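Endo-beta-N-acetylglucosaminidase F1 (Bacteroides thetaiotaomicron VPI-5482, PDB 6TCV) cleaves high-mannose N-glycans, probably hydrolysing the bond between the two core N-acetylglucosamine residues as a retaining family 18 glycoside hydrolase. Local coordinates at residues 253-258 with 299-304; 264-269 with 313-318; 284-289 with 331-336; 322-327 with 347-352; 357-362 with 369-374. The protein carries 2 engineered substitutions. One frame throughout, in Å; residues are numbered along the deposited sequence.

Contact 1: residues 253-258 with 299-304; sequences DITGLA and PSLTNP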
# COMPACT_ATOMS: atom_id res chain seq x y z
N ASP A 253 -19.13 16.64 -2.97
CA ASP A 253 -20.15 16.57 -4.02
C ASP A 253 -20.81 15.19 -3.94
O ASP A 253 -20.59 14.43 -2.99
CB ASP A 253 -19.62 17.00 -5.41
CG ASP A 253 -18.69 16.02 -6.07
OD1 ASP A 253 -17.96 16.51 -6.99
OD2 ASP A 253 -18.67 14.82 -5.78
N ILE A 254 -21.61 14.86 -4.96
CA ILE A 254 -22.40 13.63 -4.98
C ILE A 254 -21.58 12.36 -5.07
O ILE A 254 -22.12 11.27 -4.84
CB ILE A 254 -23.44 13.64 -6.13
CG1 ILE A 254 -22.72 13.79 -7.48
CG2 ILE A 254 -24.54 14.69 -5.85
CD1 ILE A 254 -23.67 13.68 -8.68
N THR A 255 -20.28 12.46 -5.38
CA THR A 255 -19.44 11.27 -5.49
C THR A 255 -18.75 10.95 -4.15
O THR A 255 -18.48 11.83 -3.34
CB THR A 255 -18.36 11.41 -6.58
OG1 THR A 255 -17.41 12.42 -6.20
CG2 THR A 255 -18.94 11.68 -7.95
N GLY A 256 -18.45 9.67 -3.95
CA GLY A 256 -17.73 9.24 -2.77
C GLY A 256 -17.23 7.83 -2.96
O GLY A 256 -17.75 7.07 -3.80
N LEU A 257 -16.22 7.48 -2.15
CA LEU A 257 -15.53 6.21 -2.28
C LEU A 257 -16.34 5.04 -1.78
O LEU A 257 -15.97 3.90 -2.10
CB LEU A 257 -14.19 6.28 -1.54
CG LEU A 257 -13.31 7.44 -2.02
CD1 LEU A 257 -12.09 7.61 -1.08
CD2 LEU A 257 -12.80 7.21 -3.44
N ALA A 258 -17.42 5.27 -1.03
CA ALA A 258 -18.29 4.20 -0.53
C ALA A 258 -19.68 4.34 -1.14
O ALA A 258 -20.65 3.78 -0.60
CB ALA A 258 -18.36 4.21 1.00
N PRO A 299 -26.22 6.66 -12.80
CA PRO A 299 -25.77 5.27 -12.94
C PRO A 299 -24.41 4.98 -12.35
O PRO A 299 -24.08 3.80 -12.18
CB PRO A 299 -25.77 5.02 -14.46
CG PRO A 299 -25.65 6.37 -15.08
CD PRO A 299 -26.41 7.31 -14.13
N SER A 300 -23.63 6.01 -12.06
CA SER A 300 -22.32 5.79 -11.46
C SER A 300 -22.36 5.63 -9.94
O SER A 300 -21.34 5.26 -9.34
CB SER A 300 -21.40 6.98 -11.75
OG SER A 300 -21.12 7.09 -13.15
N LEU A 301 -23.49 5.94 -9.31
CA LEU A 301 -23.62 6.03 -7.86
C LEU A 301 -24.66 5.07 -7.32
O LEU A 301 -25.48 4.50 -8.06
CB LEU A 301 -24.04 7.47 -7.47
CG LEU A 301 -23.17 8.57 -8.05
CD1 LEU A 301 -23.69 9.98 -7.68
CD2 LEU A 301 -21.72 8.42 -7.61
N THR A 302 -24.62 4.89 -6.00
CA THR A 302 -25.54 4.04 -5.27
C THR A 302 -25.63 4.52 -3.82
O THR A 302 -24.97 5.47 -3.43
CB THR A 302 -25.15 2.57 -5.41
OG1 THR A 302 -26.26 1.77 -4.97
CG2 THR A 302 -23.96 2.21 -4.59
N ASN A 303 -26.48 3.85 -3.02
CA ASN A 303 -26.59 4.18 -1.60
C ASN A 303 -25.23 3.97 -0.92
O ASN A 303 -24.51 3.00 -1.24
CB ASN A 303 -27.65 3.27 -0.92
CG ASN A 303 -28.95 3.31 -1.67
OD1 ASN A 303 -29.84 4.10 -1.41
ND2 ASN A 303 -29.14 2.26 -2.45
N PRO A 304 -24.77 4.87 -0.07
CA PRO A 304 -23.47 4.66 0.59
C PRO A 304 -23.50 3.40 1.44
O PRO A 304 -24.44 3.19 2.23
CB PRO A 304 -23.29 5.91 1.46
CG PRO A 304 -24.26 6.95 0.82
CD PRO A 304 -25.41 6.14 0.31
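Ile254 and Leu301 form the tight half of this contact between two loops. Their side chains cross at about a right angle, with Ile254 CD1 3.8 Å from Leu301 CD1. The same Leu301 methyl lies 3.5 Å from Ile254 O, so the branched end of the leucine covers backbone as well as side chain. Ile254 holds CG1 between its own N and carbonyl carbon (chi1 59°), which brings that branch over the leucine. Next to it the Asx turn of Asp253 keeps the loop in shape: OD2 accepts from Thr255 N at 2.9 Å on its anti side, 27° out of the carboxylate plane, and from Thr255 OG1 through its syn lone pair.

The other side is sparser and more exposed to solvent, beside Asn303 and Pro304. Its single close touch is a backbone CA-H...O contact from Pro304 CA to Ala258 O at 3.2 Å. Alanine fits because its methyl packs on Ala309, Asp288 and Gln332, while proline stiffens the segment ahead of helix 306-319.

Each loop follows one barrel strand, 243-249 or 283-287, and leads into that strand's helix. Thr255 rests on strands 198-209 and 214-218.

Contact 2: residues 264-269 with 313-318; sequences GAKDFA and CYETKQ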
# COMPACT_ATOMS: atom_id res chain seq x y z
N GLY A 264 -19.69 2.09 -11.69
CA GLY A 264 -18.96 3.28 -11.31
C GLY A 264 -17.67 2.95 -10.57
O GLY A 264 -16.64 3.59 -10.78
N ALA A 265 -17.72 1.93 -9.71
CA ALA A 265 -16.54 1.49 -8.96
C ALA A 265 -15.53 0.83 -9.87
O ALA A 265 -14.33 1.06 -9.71
CB ALA A 265 -16.98 0.53 -7.88
N LYS A 266 -15.98 0.00 -10.81
CA LYS A 266 -15.04 -0.57 -11.75
C LYS A 266 -14.28 0.53 -12.50
O LYS A 266 -13.05 0.47 -12.65
CB LYS A 266 -15.77 -1.45 -12.76
CG LYS A 266 -16.25 -2.79 -12.18
CD LYS A 266 -17.00 -3.62 -13.19
CE LYS A 266 -17.44 -4.95 -12.60
NZ LYS A 266 -18.41 -5.65 -13.46
N ASP A 267 -15.01 1.52 -13.02
CA ASP A 267 -14.34 2.55 -13.81
C ASP A 267 -13.42 3.40 -12.94
O ASP A 267 -12.31 3.72 -13.35
CB ASP A 267 -15.35 3.44 -14.54
CG ASP A 267 -16.17 2.68 -15.54
OD1 ASP A 267 -15.86 1.57 -15.95
OD2 ASP A 267 -17.00 3.41 -16.23
N PHE A 268 -13.87 3.77 -11.74
CA PHE A 268 -13.03 4.62 -10.91
C PHE A 268 -11.79 3.85 -10.47
O PHE A 268 -10.68 4.42 -10.48
CB PHE A 268 -13.84 5.13 -9.71
CG PHE A 268 -13.10 6.14 -8.89
CD1 PHE A 268 -12.88 7.43 -9.37
CD2 PHE A 268 -12.54 5.78 -7.68
CE1 PHE A 268 -12.16 8.32 -8.60
CE2 PHE A 268 -11.83 6.67 -6.95
CZ PHE A 268 -11.64 7.94 -7.43
N ALA A 269 -11.95 2.56 -10.15
CA ALA A 269 -10.80 1.72 -9.81
C ALA A 269 -9.79 1.70 -10.94
O ALA A 269 -8.57 1.80 -10.70
CB ALA A 269 -11.29 0.31 -9.56
N CYS A 313 -12.63 -1.40 -3.54
CA CYS A 313 -11.32 -1.93 -3.17
C CYS A 313 -10.96 -3.16 -3.99
O CYS A 313 -9.83 -3.28 -4.49
CB CYS A 313 -11.29 -2.26 -1.67
SG CYS A 313 -11.39 -0.78 -0.61
N TYR A 314 -11.92 -4.07 -4.14
CA TYR A 314 -11.72 -5.29 -4.90
C TYR A 314 -11.37 -4.97 -6.34
O TYR A 314 -10.42 -5.53 -6.89
CB TYR A 314 -13.01 -6.14 -4.84
CG TYR A 314 -13.02 -7.27 -5.81
CD1 TYR A 314 -12.31 -8.45 -5.54
CD2 TYR A 314 -13.72 -7.17 -6.99
CE1 TYR A 314 -12.30 -9.51 -6.48
CE2 TYR A 314 -13.73 -8.23 -7.90
CZ TYR A 314 -13.03 -9.39 -7.62
OH TYR A 314 -13.03 -10.43 -8.53
N GLU A 315 -12.14 -4.08 -6.98
CA GLU A 315 -11.87 -3.74 -8.37
C GLU A 315 -10.55 -3.03 -8.52
O GLU A 315 -9.88 -3.19 -9.53
CB GLU A 315 -13.02 -2.90 -8.96
CG GLU A 315 -14.35 -3.61 -9.01
CD GLU A 315 -14.40 -4.82 -9.92
OE1 GLU A 315 -13.48 -4.99 -10.80
OE2 GLU A 315 -15.38 -5.60 -9.79
N THR A 316 -10.16 -2.23 -7.53
CA THR A 316 -8.87 -1.57 -7.61
C THR A 316 -7.74 -2.59 -7.56
O THR A 316 -6.82 -2.54 -8.38
CB THR A 316 -8.72 -0.55 -6.48
OG1 THR A 316 -9.77 0.42 -6.51
CG2 THR A 316 -7.43 0.21 -6.61
N LYS A 317 -7.83 -3.58 -6.67
CA LYS A 317 -6.79 -4.61 -6.63
C LYS A 317 -6.75 -5.38 -7.93
O LYS A 317 -5.67 -5.71 -8.43
CB LYS A 317 -7.02 -5.53 -5.44
CG LYS A 317 -5.87 -6.47 -5.14
CD LYS A 317 -4.69 -5.77 -4.57
CE LYS A 317 -3.56 -6.74 -4.20
NZ LYS A 317 -2.42 -5.99 -3.65
N GLN A 318 -7.91 -5.71 -8.50
CA GLN A 318 -7.92 -6.43 -9.77
C GLN A 318 -7.18 -5.67 -10.85
O GLN A 318 -6.58 -6.29 -11.72
CB GLN A 318 -9.35 -6.73 -10.21
CG GLN A 318 -10.16 -7.62 -9.29
CD GLN A 318 -9.33 -8.64 -8.53
OE1 GLN A 318 -8.78 -9.56 -9.13
NE2 GLN A 318 -9.25 -8.50 -7.22
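The carboxylate of Glu315 has Lys266 CG over one face, 3.6 Å from Glu315 CD and almost directly above it. Its OE2 oxygen meets the edge of the Tyr314 ring, in the plane of that ring. One face of the same ring carries Gln318 CG, 3.7 Å above the plane and offset toward the rim, while its edge-to-face partner is Trp347.

Glu315 reaches the lysine because its chain bends at chi2 (-65°), which folds the acid back along the helix surface. Lys266 is extended beyond CG and crosses the acid at a slant, bringing CE to 3.5 Å from Glu315 OE2. Its ammonium does not close a salt bridge: NZ stays 4.8 Å from that oxygen, so any attraction is probably long-range. The firm ionic partner of OE2 is Arg311, one turn earlier in the same helix. The lysine thus serves this contact mainly with its methylenes.

Closer to the sheet, packing replaces charge. Ala269 CB points into the other helix and sits 3.4 Å from Thr316 OG1 and 3.7 Å from Glu315 CB. Alanine suits the spot, since a single methyl lets the axes of the two short helical segments approach to 8.2 Å. Thr316 OG1 is bonded to Leu312 O, as a helical threonine can do.

The two helices cross at -40°, with their N-to-C directions broadly parallel. Such neighbours, each following its own parallel strand, belong to the outer helical layer of a (β/α)8 barrel.

Contact 3: residues 284-289 with 331-336; sequences VNYADL and GQMYGV. Engineered in segment 284-289: Ala287 (natural residue Asp), Leu289 (natural residue Glu). With NAG (2-acetamido-2-deoxy-beta-D-glucopyranose), chain B.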
# COMPACT_ATOMS: atom_id res chain seq x y z
N VAL A 284 -2.62 2.93 -3.45
CA VAL A 284 -3.62 3.92 -3.06
C VAL A 284 -4.01 3.77 -1.60
O VAL A 284 -3.94 2.68 -1.01
CB VAL A 284 -4.88 3.78 -3.97
CG1 VAL A 284 -5.61 2.47 -3.73
CG2 VAL A 284 -5.84 4.95 -3.84
N ASN A 285 -4.44 4.87 -0.99
CA ASN A 285 -5.23 4.87 0.25
C ASN A 285 -6.59 5.48 -0.05
O ASN A 285 -6.66 6.53 -0.71
CB ASN A 285 -4.59 5.68 1.37
CG ASN A 285 -5.45 5.70 2.61
OD1 ASN A 285 -5.46 4.69 3.40
ND2 ASN A 285 -6.19 6.68 2.79
N TYR A 286 -7.66 4.83 0.41
CA TYR A 286 -9.01 5.36 0.32
C TYR A 286 -9.48 5.82 1.70
O TYR A 286 -9.51 5.03 2.65
CB TYR A 286 -9.94 4.27 -0.21
CG TYR A 286 -9.74 3.93 -1.68
CD1 TYR A 286 -9.68 4.90 -2.65
CD2 TYR A 286 -9.64 2.60 -2.10
CE1 TYR A 286 -9.57 4.58 -3.99
CE2 TYR A 286 -9.52 2.26 -3.45
CZ TYR A 286 -9.50 3.28 -4.39
OH TYR A 286 -9.39 2.99 -5.73
N ALA A 287 -9.94 7.08 1.74
CA ALA A 287 -10.48 7.71 2.93
C ALA A 287 -11.86 8.29 2.61
O ALA A 287 -11.99 9.29 1.86
CB ALA A 287 -9.51 8.78 3.43
N ASP A 288 -12.88 7.65 3.15
CA ASP A 288 -14.28 8.00 2.90
C ASP A 288 -14.73 9.09 3.86
O ASP A 288 -15.34 8.82 4.89
CB ASP A 288 -15.20 6.79 3.02
CG ASP A 288 -16.67 7.17 2.88
OD1 ASP A 288 -16.99 8.10 2.09
OD2 ASP A 288 -17.52 6.52 3.51
N LEU A 289 -14.37 10.34 3.53
CA LEU A 289 -14.79 11.54 4.24
C LEU A 289 -15.19 12.61 3.24
O LEU A 289 -14.69 12.66 2.14
CB LEU A 289 -13.67 12.12 5.16
CG LEU A 289 -13.27 11.25 6.32
CD1 LEU A 289 -12.18 10.29 5.97
CD2 LEU A 289 -12.81 12.09 7.50
N GLY A 331 -15.96 6.24 8.27
CA GLY A 331 -17.08 6.29 7.34
C GLY A 331 -17.50 4.89 6.98
O GLY A 331 -17.49 3.99 7.81
N GLN A 332 -17.77 4.69 5.70
CA GLN A 332 -18.25 3.41 5.19
C GLN A 332 -17.17 2.65 4.43
O GLN A 332 -17.49 1.75 3.66
CB GLN A 332 -19.45 3.66 4.29
CG GLN A 332 -20.77 3.83 5.02
CD GLN A 332 -20.77 4.93 6.07
OE1 GLN A 332 -20.67 6.12 5.77
NE2 GLN A 332 -20.89 4.52 7.33
N MET A 333 -15.90 2.97 4.65
CA MET A 333 -14.84 2.48 3.78
C MET A 333 -14.45 1.02 4.02
O MET A 333 -13.84 0.41 3.12
CB MET A 333 -13.57 3.35 3.90
CG MET A 333 -12.65 3.23 2.70
SD MET A 333 -13.42 3.89 1.19
CE MET A 333 -13.11 2.55 0.01
N TYR A 334 -14.75 0.46 5.19
CA TYR A 334 -14.19 -0.83 5.60
C TYR A 334 -15.19 -1.63 6.39
O TYR A 334 -15.88 -1.09 7.23
CB TYR A 334 -12.98 -0.60 6.50
CG TYR A 334 -12.22 -1.82 6.95
CD1 TYR A 334 -11.47 -2.60 6.05
CD2 TYR A 334 -12.23 -2.19 8.27
CE1 TYR A 334 -10.73 -3.69 6.47
CE2 TYR A 334 -11.51 -3.32 8.72
CZ TYR A 334 -10.75 -4.07 7.79
OH TYR A 334 -10.00 -5.15 8.19
N GLY A 335 -15.24 -2.92 6.13
CA GLY A 335 -16.04 -3.82 6.94
C GLY A 335 -16.61 -5.03 6.24
O GLY A 335 -16.85 -6.04 6.91
N VAL A 336 -16.81 -4.98 4.95
CA VAL A 336 -17.29 -6.14 4.18
C VAL A 336 -16.11 -6.97 3.74
O VAL A 336 -15.14 -6.46 3.16
CB VAL A 336 -18.13 -5.66 2.99
CG1 VAL A 336 -18.34 -6.78 1.97
CG2 VAL A 336 -19.46 -5.16 3.48
C1 NAG B . -13.73 13.99 12.28
C2 NAG B . -13.14 15.22 11.64
C3 NAG B . -12.35 14.85 10.40
C4 NAG B . -11.35 13.77 10.75
C5 NAG B . -12.11 12.57 11.29
C6 NAG B . -11.28 11.34 11.54
C7 NAG B . -14.61 17.15 11.96
C8 NAG B . -15.86 17.85 11.46
N2 NAG B . -14.22 16.12 11.25
O3 NAG B . -11.73 16.03 9.90
O4 NAG B . -10.69 13.49 9.50
O5 NAG B . -12.73 12.99 12.50
O6 NAG B . -10.19 11.71 12.42
O7 NAG B . -14.01 17.52 12.96
O HOH W 1 -20.08 7.34 3.47
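Asp288 OD2 is gripped twice. Gln332 N donates to it at 2.9 Å in a nearly straight bond (165°), meeting the anti lone pair of OD2, and a water donates at 2.7 Å. That water also donates to Gln332 OE1, a link that is less certain because Gln332 was modelled in two conformers. The carboxylate reaches the loop because Asp288 CG lies anti to its backbone N (chi1 175°), continuing outward from the strand end, where an inverse gamma turn centres on the residue.

Beneath this polar pair, Met333 fills the gap between loop and strand. Its bent chain places SD 3.9 Å from Asp288 CB and CE 3.6 Å from Tyr286 CB, crossing the tyrosine obliquely. A flexible thioether suits a spot that needs both length and curvature. The Tyr286 ring turns away with Val284 CG2 over one face, and its hydroxyl is hydrogen-bonded to Thr316. At Gly331 the positive phi favours glycine, and there is no room for a CB beside Asp288 O.

Ala287 and Leu289 are engineered, replacing the natural Asp and Glu; the natural sequence here is consistent with the family 18 acidic motif. Leu289 CD2 lies 3.2 Å from O4 of an N-acetylglucosamine of the bound glycan. The Asp288 carboxylate thus satisfies a loop N-H and ties that loop to the strand end that meets the sugar.

Contact 4: residues 322-327 with 347-352; sequences DKLVTV and WIDIVV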
# COMPACT_ATOMS: atom_id res chain seq x y z
N ASP A 322 -0.31 -6.00 -8.31
CA ASP A 322 0.99 -5.95 -7.64
C ASP A 322 1.16 -4.73 -6.73
O ASP A 322 2.20 -4.63 -6.08
CB ASP A 322 2.13 -6.04 -8.66
CG ASP A 322 2.10 -4.90 -9.64
OD1 ASP A 322 1.02 -4.43 -10.00
OD2 ASP A 322 3.20 -4.53 -10.13
N LYS A 323 0.17 -3.83 -6.67
CA LYS A 323 0.27 -2.60 -5.90
C LYS A 323 -0.62 -2.65 -4.66
O LYS A 323 -1.49 -3.52 -4.54
CB LYS A 323 -0.10 -1.40 -6.78
CG LYS A 323 0.87 -1.22 -7.95
CD LYS A 323 0.69 0.08 -8.70
CE LYS A 323 1.69 0.28 -9.81
NZ LYS A 323 1.27 -0.48 -10.98
N LEU A 324 -0.37 -1.75 -3.72
CA LEU A 324 -1.07 -1.75 -2.46
C LEU A 324 -2.45 -1.11 -2.56
O LEU A 324 -2.58 -0.00 -3.10
CB LEU A 324 -0.25 -1.02 -1.39
CG LEU A 324 1.07 -1.70 -1.05
CD1 LEU A 324 1.87 -0.78 -0.14
CD2 LEU A 324 0.85 -3.02 -0.32
N VAL A 325 -3.47 -1.78 -2.03
CA VAL A 325 -4.80 -1.22 -1.83
C VAL A 325 -5.01 -1.11 -0.34
O VAL A 325 -4.99 -2.13 0.38
CB VAL A 325 -5.87 -2.04 -2.53
CG1 VAL A 325 -7.28 -1.50 -2.26
CG2 VAL A 325 -5.59 -2.09 -4.02
N THR A 326 -5.14 0.11 0.14
CA THR A 326 -5.17 0.35 1.57
C THR A 326 -6.32 1.29 1.89
O THR A 326 -6.77 2.06 1.03
CB THR A 326 -3.83 0.94 2.09
OG1 THR A 326 -3.68 2.31 1.71
CG2 THR A 326 -2.65 0.17 1.58
N VAL A 327 -6.81 1.23 3.12
CA VAL A 327 -7.97 1.99 3.54
C VAL A 327 -7.75 2.62 4.91
O VAL A 327 -7.09 2.06 5.79
CB VAL A 327 -9.30 1.23 3.51
CG1 VAL A 327 -9.58 0.74 2.11
CG2 VAL A 327 -9.26 0.08 4.46
N TRP A 347 -7.45 -8.27 -1.21
CA TRP A 347 -7.65 -6.93 -1.76
C TRP A 347 -7.58 -5.78 -0.75
O TRP A 347 -7.77 -4.64 -1.16
CB TRP A 347 -8.91 -6.84 -2.68
CG TRP A 347 -10.12 -7.55 -2.19
CD1 TRP A 347 -10.52 -8.79 -2.51
CD2 TRP A 347 -11.12 -7.01 -1.29
NE1 TRP A 347 -11.68 -9.12 -1.84
CE2 TRP A 347 -12.05 -8.03 -1.06
CE3 TRP A 347 -11.28 -5.78 -0.63
CZ2 TRP A 347 -13.16 -7.84 -0.22
CZ3 TRP A 347 -12.36 -5.62 0.22
CH2 TRP A 347 -13.27 -6.64 0.42
N ILE A 348 -7.35 -6.03 0.55
CA ILE A 348 -6.98 -5.01 1.52
C ILE A 348 -5.58 -5.39 2.03
O ILE A 348 -5.44 -6.33 2.84
CB ILE A 348 -7.98 -4.87 2.70
CG1 ILE A 348 -9.42 -4.66 2.23
CG2 ILE A 348 -7.47 -3.73 3.63
CD1 ILE A 348 -9.63 -3.33 1.63
N ASP A 349 -4.56 -4.66 1.59
CA ASP A 349 -3.22 -4.93 2.03
C ASP A 349 -2.93 -4.34 3.40
O ASP A 349 -2.20 -4.98 4.20
CB ASP A 349 -2.25 -4.39 1.01
CG ASP A 349 -2.35 -5.13 -0.28
OD1 ASP A 349 -1.97 -6.32 -0.31
OD2 ASP A 349 -2.80 -4.54 -1.31
N ILE A 350 -3.44 -3.15 3.69
CA ILE A 350 -3.19 -2.45 4.94
C ILE A 350 -4.47 -1.70 5.29
O ILE A 350 -5.03 -1.02 4.42
CB ILE A 350 -2.00 -1.44 4.87
CG1 ILE A 350 -0.76 -2.06 4.22
CG2 ILE A 350 -1.66 -0.94 6.28
CD1 ILE A 350 0.35 -1.05 3.96
N VAL A 351 -4.87 -1.77 6.55
CA VAL A 351 -5.96 -0.94 7.08
C VAL A 351 -5.41 -0.16 8.27
O VAL A 351 -4.78 -0.73 9.18
CB VAL A 351 -7.24 -1.75 7.40
CG1 VAL A 351 -7.01 -2.92 8.32
CG2 VAL A 351 -8.33 -0.81 7.97
N VAL A 352 -5.65 1.14 8.28
CA VAL A 352 -5.21 2.03 9.35
C VAL A 352 -6.43 2.66 10.00
O VAL A 352 -7.35 3.11 9.28
CB VAL A 352 -4.15 3.06 8.86
CG1 VAL A 352 -2.92 2.35 8.32
CG2 VAL A 352 -4.70 4.06 7.82
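Leu324 and Asp349 come together obliquely, with Leu324 CD2 3.6 Å from Asp349 CB, and this places the acid beside the start of the neighbouring strand. Asp349 has its CG anti to the carbonyl carbon (chi1 -66°), which turns OD2 onto Val325 N. The bond is 2.9 Å long and almost straight (173°), and it meets the anti lone pair of OD2. Asp349 N answers by donating to Val325 O at 2.8 Å, so one residue grips both polar atoms of Val325. OD2 also takes a salt bridge from Lys317, which would favour the ionised acid.

Further along, Thr326 and Ile350 lie side by side and point the same way, with Thr326 CG2 3.7 Å from Ile350 CB. The threonine hydroxyl has partners in Tyr171 OH and Val284 O. These are adjacent parallel strands, consistent with a family 18 (β/α)8 barrel, and Thr326 and Ile350 look into it beside Tyr171. Val327 and Val351 emerge on the other face, near Cys313 and Tyr334, where their CG2 methyls meet at 3.7 Å in an oblique crossing. Beta-branched residues suit such strands, since they favour extended backbones and fill both faces.

Ile350 O accepts from Val327 N at 3.1 Å in the carbonyl plane, and Val327 O accepts from Val352 N at 3.0 Å. Trp347 O, covered by Val325 CG1, is buried without a polar partner.

Contact 5: residues 357-362 with 369-374; sequences SAAYPI and QCSGIS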
# COMPACT_ATOMS: atom_id res chain seq x y z
N SER A 357 -7.16 4.71 18.07
CA SER A 357 -7.71 3.37 17.94
C SER A 357 -6.71 2.45 17.26
O SER A 357 -5.75 2.91 16.62
CB SER A 357 -8.96 3.39 17.02
OG SER A 357 -10.07 4.11 17.60
N ALA A 358 -6.93 1.14 17.37
CA ALA A 358 -6.21 0.14 16.58
C ALA A 358 -7.15 -0.41 15.51
O ALA A 358 -8.36 -0.55 15.72
CB ALA A 358 -5.72 -1.04 17.43
N ALA A 359 -6.62 -0.71 14.32
CA ALA A 359 -7.40 -1.34 13.27
C ALA A 359 -7.66 -2.81 13.61
O ALA A 359 -6.91 -3.42 14.36
CB ALA A 359 -6.64 -1.22 11.94
N TYR A 360 -8.66 -3.41 12.95
CA TYR A 360 -9.00 -4.79 13.19
C TYR A 360 -9.09 -5.49 11.84
O TYR A 360 -9.50 -4.88 10.84
CB TYR A 360 -10.36 -5.00 13.93
CG TYR A 360 -11.55 -4.40 13.21
CD1 TYR A 360 -11.84 -3.02 13.24
CD2 TYR A 360 -12.35 -5.20 12.40
CE1 TYR A 360 -12.90 -2.50 12.48
CE2 TYR A 360 -13.39 -4.67 11.67
CZ TYR A 360 -13.63 -3.34 11.71
OH TYR A 360 -14.68 -2.83 10.93
N PRO A 361 -8.77 -6.78 11.80
CA PRO A 361 -8.86 -7.56 10.55
C PRO A 361 -10.26 -8.09 10.28
O PRO A 361 -11.03 -8.35 11.22
CB PRO A 361 -7.89 -8.73 10.80
CG PRO A 361 -8.01 -8.94 12.30
CD PRO A 361 -8.16 -7.55 12.90
N ILE A 362 -10.56 -8.31 9.00
CA ILE A 362 -11.77 -9.02 8.59
C ILE A 362 -11.41 -10.17 7.65
O ILE A 362 -10.33 -10.21 7.08
CB ILE A 362 -12.80 -8.08 7.95
CG1 ILE A 362 -12.28 -7.46 6.69
CG2 ILE A 362 -13.15 -6.97 8.97
CD1 ILE A 362 -13.26 -6.53 5.96
N GLN A 369 -1.97 -7.04 8.99
CA GLN A 369 -2.43 -6.06 8.01
C GLN A 369 -2.97 -4.81 8.66
O GLN A 369 -3.49 -3.92 7.95
CB GLN A 369 -3.48 -6.67 7.09
CG GLN A 369 -2.95 -7.69 6.10
CD GLN A 369 -2.80 -9.07 6.70
OE1 GLN A 369 -3.80 -9.64 7.14
NE2 GLN A 369 -1.61 -9.64 6.63
N CYS A 370 -2.84 -4.67 9.97
CA CYS A 370 -3.50 -3.62 10.73
C CYS A 370 -2.54 -2.72 11.49
O CYS A 370 -1.50 -3.15 11.97
CB CYS A 370 -4.43 -4.23 11.80
SG CYS A 370 -5.79 -5.21 11.13
N SER A 371 -2.92 -1.44 11.60
CA SER A 371 -2.24 -0.52 12.50
C SER A 371 -2.58 -0.77 13.96
O SER A 371 -3.73 -1.01 14.31
CB SER A 371 -2.64 0.92 12.13
OG SER A 371 -3.98 1.21 12.30
N GLY A 372 -1.58 -0.67 14.82
CA GLY A 372 -1.77 -0.75 16.27
C GLY A 372 -1.77 0.60 16.98
O GLY A 372 -2.12 0.69 18.16
N ILE A 373 -1.40 1.66 16.26
CA ILE A 373 -1.40 3.03 16.76
C ILE A 373 -1.56 3.91 15.53
O ILE A 373 -1.06 3.60 14.45
CB ILE A 373 -0.12 3.37 17.55
CG1 ILE A 373 -0.28 4.71 18.28
CG2 ILE A 373 1.13 3.32 16.64
CD1 ILE A 373 1.02 5.08 19.04
N SER A 374 -2.26 5.02 15.71
CA SER A 374 -2.39 6.10 14.73
C SER A 374 -2.13 7.41 15.44
O SER A 374 -2.96 7.88 16.24
CB SER A 374 -3.78 6.11 14.05
OG SER A 374 -3.89 4.87 13.29
O HOH W 2 -4.06 2.46 14.60
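Segments 357-362 and 369-374 run almost antiparallel, 168° apart, and are joined directly by one backbone hydrogen bond, from Ala359 N to Ser371 O at 2.9 Å, its donor tilted 15° from the carbonyl plane. Beside it, Ala359 CB points toward segment 369-374 and settles 3.7 Å from Cys370 CB and 3.6 Å from Ser371 OG. Alanine fits because this small methyl packs against Cys370 and Ser371 and also touches Val351.

Cys370 carries the next piece of the contact. With SG anti to the carbonyl carbon (chi1 -63°), the sulfur comes up against the peptide link before Pro361, 3.4 Å from both Tyr360 C and Pro361 N. A compact, polarisable thiol suits such close apposition to a peptide. The proline CD also touches it, and proline keeps the chain extended here. Tyr360 itself points away; its carbonyl is bonded to Tyr334 OH.

At the other end a water bridges the segments. It donates to Ser357 O at 2.7 Å and to Ser374 OG, and is hydrogen-bonded to Ser371 OG at 2.6 Å. Both serine hydroxyls are also bonded to the backbone of Ala353, which helps to fix the groups that hold the water.

The loop leaving strand 350-353 thus folds back along the next barrel strand, 371-376, with no α-helix between them, a departure from the regular (β/α)8 plan as in related endo-β-N-acetylglucosaminidases.

The five contacts follow the barrel round from strand 243-249 to strand 371-376. Contacts 1, 2 and 3 have centres about 13 Å from one another and interlock: Leu257 of contact 1 touches Phe268 of contact 2 and Met333 of contact 3. Contact 4 is nearest the centre of the chain, about 5 Å from it, and shares its sheet with contacts 3 and 5, their centres about 11 Å and 12 Å from its own; Val351 pairs there with Gln369 and Ser371. Toward the glycan, contact 3 touches a sugar, whereas the side chains of Val352 in contact 4 and Ser374 in contact 5 lie about 6 and 8 Å from an N-acetylglucosamine.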